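Local coordinates for CELL division control protein 6 (Pyrobaculum aerophilum, PDB 1FNN) that binds ADP and magnesium through an AAA-type ATPase domain and is probably involved in regulating DNA replication, at residues A[98-103]-A[114-119]. Numbering follows the deposited sequence.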
ATOM      1  N   LEU A  98     -24.344  -2.991  16.525  1.00 35.17           N
ATOM      2  CA  LEU A  98     -25.623  -2.331  16.745  1.00 38.76           C
ATOM      3  C   LEU A  98     -26.336  -2.715  18.049  1.00 38.97           C
ATOM      4  O   LEU A  98     -27.461  -2.280  18.321  1.00 40.58           O
ATOM      5  CB  LEU A  98     -26.541  -2.702  15.565  1.00 42.46           C
ATOM      6  CG  LEU A  98     -26.856  -1.702  14.453  1.00 50.56           C
ATOM      7  CD1 LEU A  98     -25.882  -0.552  14.315  1.00 37.34           C
ATOM      8  CD2 LEU A  98     -27.102  -2.367  13.101  1.00 43.26           C
ATOM      9  N   ASN A  99     -25.685  -3.484  18.924  1.00 37.33           N
ATOM     10  CA  ASN A  99     -26.301  -3.985  20.126  1.00 36.08           C
ATOM     11  C   ASN A  99     -27.673  -4.614  19.865  1.00 35.34           C
ATOM     12  O   ASN A  99     -28.594  -4.248  20.590  1.00 36.03           O
ATOM     13  CB  ASN A  99     -26.563  -2.814  21.113  1.00 41.19           C
ATOM     14  CG  ASN A  99     -25.160  -2.454  21.616  1.00 50.22           C
ATOM     15  OD1 ASN A  99     -24.623  -3.369  22.243  1.00 54.28           O
ATOM     16  ND2 ASN A  99     -24.740  -1.241  21.309  1.00 50.36           N
ATOM     17  N   ILE A 100     -27.735  -5.613  19.003  1.00 36.98           N
ATOM     18  CA  ILE A 100     -29.012  -6.300  18.745  1.00 40.27           C
ATOM     19  C   ILE A 100     -28.860  -7.652  19.454  1.00 42.89           C
ATOM     20  O   ILE A 100     -28.008  -8.436  19.064  1.00 42.11           O
ATOM     21  CB  ILE A 100     -29.197  -6.612  17.253  1.00 41.65           C
ATOM     22  CG1 ILE A 100     -29.382  -5.320  16.432  1.00 44.16           C
ATOM     23  CG2 ILE A 100     -30.352  -7.590  17.005  1.00 44.19           C
ATOM     24  CD1 ILE A 100     -29.304  -5.641  14.930  1.00 39.70           C
ATOM     25  N   PRO A 101     -29.678  -7.908  20.460  1.00 43.03           N
ATOM     26  CA  PRO A 101     -29.568  -9.177  21.180  1.00 43.79           C
ATOM     27  C   PRO A 101     -30.072 -10.313  20.297  1.00 43.16           C
ATOM     28  O   PRO A 101     -31.149 -10.153  19.714  1.00 44.30           O
ATOM     29  CB  PRO A 101     -30.471  -8.986  22.402  1.00 41.28           C
ATOM     30  CG  PRO A 101     -30.877  -7.560  22.407  1.00 45.77           C
ATOM     31  CD  PRO A 101     -30.744  -7.040  20.974  1.00 42.44           C
ATOM     32  N   PHE A 102     -29.425 -11.465  20.307  1.00 46.04           N
ATOM     33  CA  PHE A 102     -29.990 -12.632  19.629  1.00 51.70           C
ATOM     34  C   PHE A 102     -30.876 -13.492  20.535  1.00 53.83           C
ATOM     35  O   PHE A 102     -30.631 -13.676  21.733  1.00 48.74           O
ATOM     36  CB  PHE A 102     -28.919 -13.546  19.036  1.00 52.56           C
ATOM     37  CG  PHE A 102     -28.188 -13.008  17.842  1.00 55.76           C
ATOM     38  CD1 PHE A 102     -26.990 -13.600  17.463  1.00 62.29           C
ATOM     39  CD2 PHE A 102     -28.656 -11.943  17.094  1.00 58.40           C
ATOM     40  CE1 PHE A 102     -26.280 -13.141  16.367  1.00 61.38           C
ATOM     41  CE2 PHE A 102     -27.960 -11.474  15.998  1.00 61.71           C
ATOM     42  CZ  PHE A 102     -26.769 -12.077  15.639  1.00 59.43           C
ATOM     43  N   PRO A 103     -31.842 -14.145  19.887  1.00 56.07           N
ATOM     44  CA  PRO A 103     -32.749 -15.066  20.550  1.00 56.41           C
ATOM     45  C   PRO A 103     -32.056 -16.360  20.923  1.00 55.02           C
ATOM     46  O   PRO A 103     -30.939 -16.682  20.500  1.00 51.17           O
ATOM     47  CB  PRO A 103     -33.880 -15.334  19.561  1.00 58.54           C
ATOM     48  CG  PRO A 103     -33.547 -14.608  18.311  1.00 59.31           C
ATOM     49  CD  PRO A 103     -32.177 -14.016  18.454  1.00 58.02           C
ATOM     50  N   ALA A 114     -34.399 -10.440   8.909  1.00 48.37           N
ATOM     51  CA  ALA A 114     -35.635  -9.838   9.446  1.00 47.40           C
ATOM     52  C   ALA A 114     -35.351  -9.171  10.798  1.00 42.22           C
ATOM     53  O   ALA A 114     -35.927  -8.116  11.081  1.00 46.63           O
ATOM     54  CB  ALA A 114     -36.664 -10.953   9.573  1.00 50.56           C
ATOM     55  N   LEU A 115     -34.596  -9.826  11.655  1.00 44.79           N
ATOM     56  CA  LEU A 115     -34.252  -9.211  12.965  1.00 47.10           C
ATOM     57  C   LEU A 115     -33.497  -7.891  12.809  1.00 44.65           C
ATOM     58  O   LEU A 115     -33.810  -6.859  13.405  1.00 44.22           O
ATOM     59  CB  LEU A 115     -33.428 -10.194  13.792  1.00 45.40           C
ATOM     60  CG  LEU A 115     -33.047  -9.749  15.228  1.00 44.27           C
ATOM     61  CD1 LEU A 115     -34.275  -9.467  16.075  1.00 48.69           C
ATOM     62  CD2 LEU A 115     -32.178 -10.809  15.886  1.00 47.03           C
ATOM     63  N   LEU A 116     -32.536  -7.878  11.890  1.00 46.70           N
ATOM     64  CA  LEU A 116     -31.751  -6.666  11.598  1.00 43.40           C
ATOM     65  C   LEU A 116     -32.642  -5.602  11.031  1.00 43.04           C
ATOM     66  O   LEU A 116     -32.638  -4.436  11.457  1.00 43.33           O
ATOM     67  CB  LEU A 116     -30.559  -7.022  10.668  1.00 39.52           C
ATOM     68  CG  LEU A 116     -29.878  -5.771  10.060  1.00 42.55           C
ATOM     69  CD1 LEU A 116     -29.283  -4.932  11.187  1.00 36.72           C
ATOM     70  CD2 LEU A 116     -28.854  -6.182   9.016  1.00 41.61           C
ATOM     71  N   VAL A 117     -33.567  -5.971  10.124  1.00 46.44           N
ATOM     72  CA  VAL A 117     -34.523  -4.947   9.650  1.00 44.61           C
ATOM     73  C   VAL A 117     -35.388  -4.423  10.771  1.00 45.14           C
ATOM     74  O   VAL A 117     -35.698  -3.231  10.883  1.00 46.24           O
ATOM     75  CB  VAL A 117     -35.384  -5.553   8.510  1.00 49.47           C
ATOM     76  CG1 VAL A 117     -36.570  -4.679   8.181  1.00 41.27           C
ATOM     77  CG2 VAL A 117     -34.496  -5.771   7.283  1.00 51.07           C
ATOM     78  N   GLU A 118     -35.938  -5.321  11.609  1.00 47.43           N
ATOM     79  CA  GLU A 118     -36.802  -4.860  12.719  1.00 46.34           C
ATOM     80  C   GLU A 118     -36.105  -3.870  13.635  1.00 39.84           C
ATOM     81  O   GLU A 118     -36.589  -2.767  14.005  1.00 41.89           O
ATOM     82  CB  GLU A 118     -37.208  -6.122  13.522  1.00 46.61           C
ATOM     83  CG  GLU A 118     -38.032  -5.741  14.764  1.00 58.08           C
ATOM     84  CD  GLU A 118     -38.051  -6.895  15.753  1.00 57.72           C
ATOM     85  OE1 GLU A 118     -38.464  -8.010  15.377  1.00 61.92           O
ATOM     86  OE2 GLU A 118     -37.653  -6.707  16.920  1.00 61.31           O
ATOM     87  N   HIS A 119     -34.869  -4.220  14.018  1.00 41.35           N
ATOM     88  CA  HIS A 119     -34.118  -3.303  14.898  1.00 39.40           C
ATOM     89  C   HIS A 119     -33.848  -1.968  14.228  1.00 42.13           C
ATOM     90  O   HIS A 119     -34.078  -0.913  14.838  1.00 43.04           O
ATOM     91  CB  HIS A 119     -32.826  -3.970  15.384  1.00 38.56           C
ATOM     92  CG  HIS A 119     -32.993  -4.756  16.648  1.00 48.22           C
ATOM     93  ND1 HIS A 119     -32.632  -4.247  17.884  1.00 49.50           N
ATOM     94  CD2 HIS A 119     -33.482  -6.009  16.863  1.00 46.42           C
ATOM     95  CE1 HIS A 119     -32.895  -5.164  18.806  1.00 47.92           C
ATOM     96  NE2 HIS A 119     -33.408  -6.234  18.217  1.00 48.34           N
TER
HETATM   97  O   HOH W   1     -34.079  -8.498  19.717  1.00 56.02           O
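Ile100 lies over one face of the His119 imidazole, its methyl CG2 3.6 Å from the ring centroid and 18° off the ring normal, a CH-pi contact. The two side chains pass each other pointing opposite ways, and the beta-branch of isoleucine suits this place because it sends two arms to the helix. CG2, anti to the backbone N, sits over the face toward the rim; Ile100 CG1 (chi1 -68°, anti to the carbonyl carbon) lies 3.7 Å from His119 CG and carries CD1 on to Leu116 CD1. Leu98 crosses Leu116 at about a right angle, Leu98 CD2 to Leu116 CD1 3.9 Å. One turn before His119, Leu115 CD2 packs against Ile100 CG2, Pro103 CD and Phe102 CD2, the last at 3.9 Å. The Pro101 ring meets the imidazole obliquely, Pro101 CD 3.6 Å from His119 CE1. ND1 bonds to Arg123, which also holds Leu98 O, and His119 NE2 meets a water at 2.8 Å that reaches Pro101 O weakly. The loop following the Schellman-terminated helix 87-97 is thus joined to helix 109-122 by apolar packing, without direct hydrogen bonds between the segments. Because a guanidinium can only donate, ND1 probably accepts, which would disfavour a doubly protonated ring.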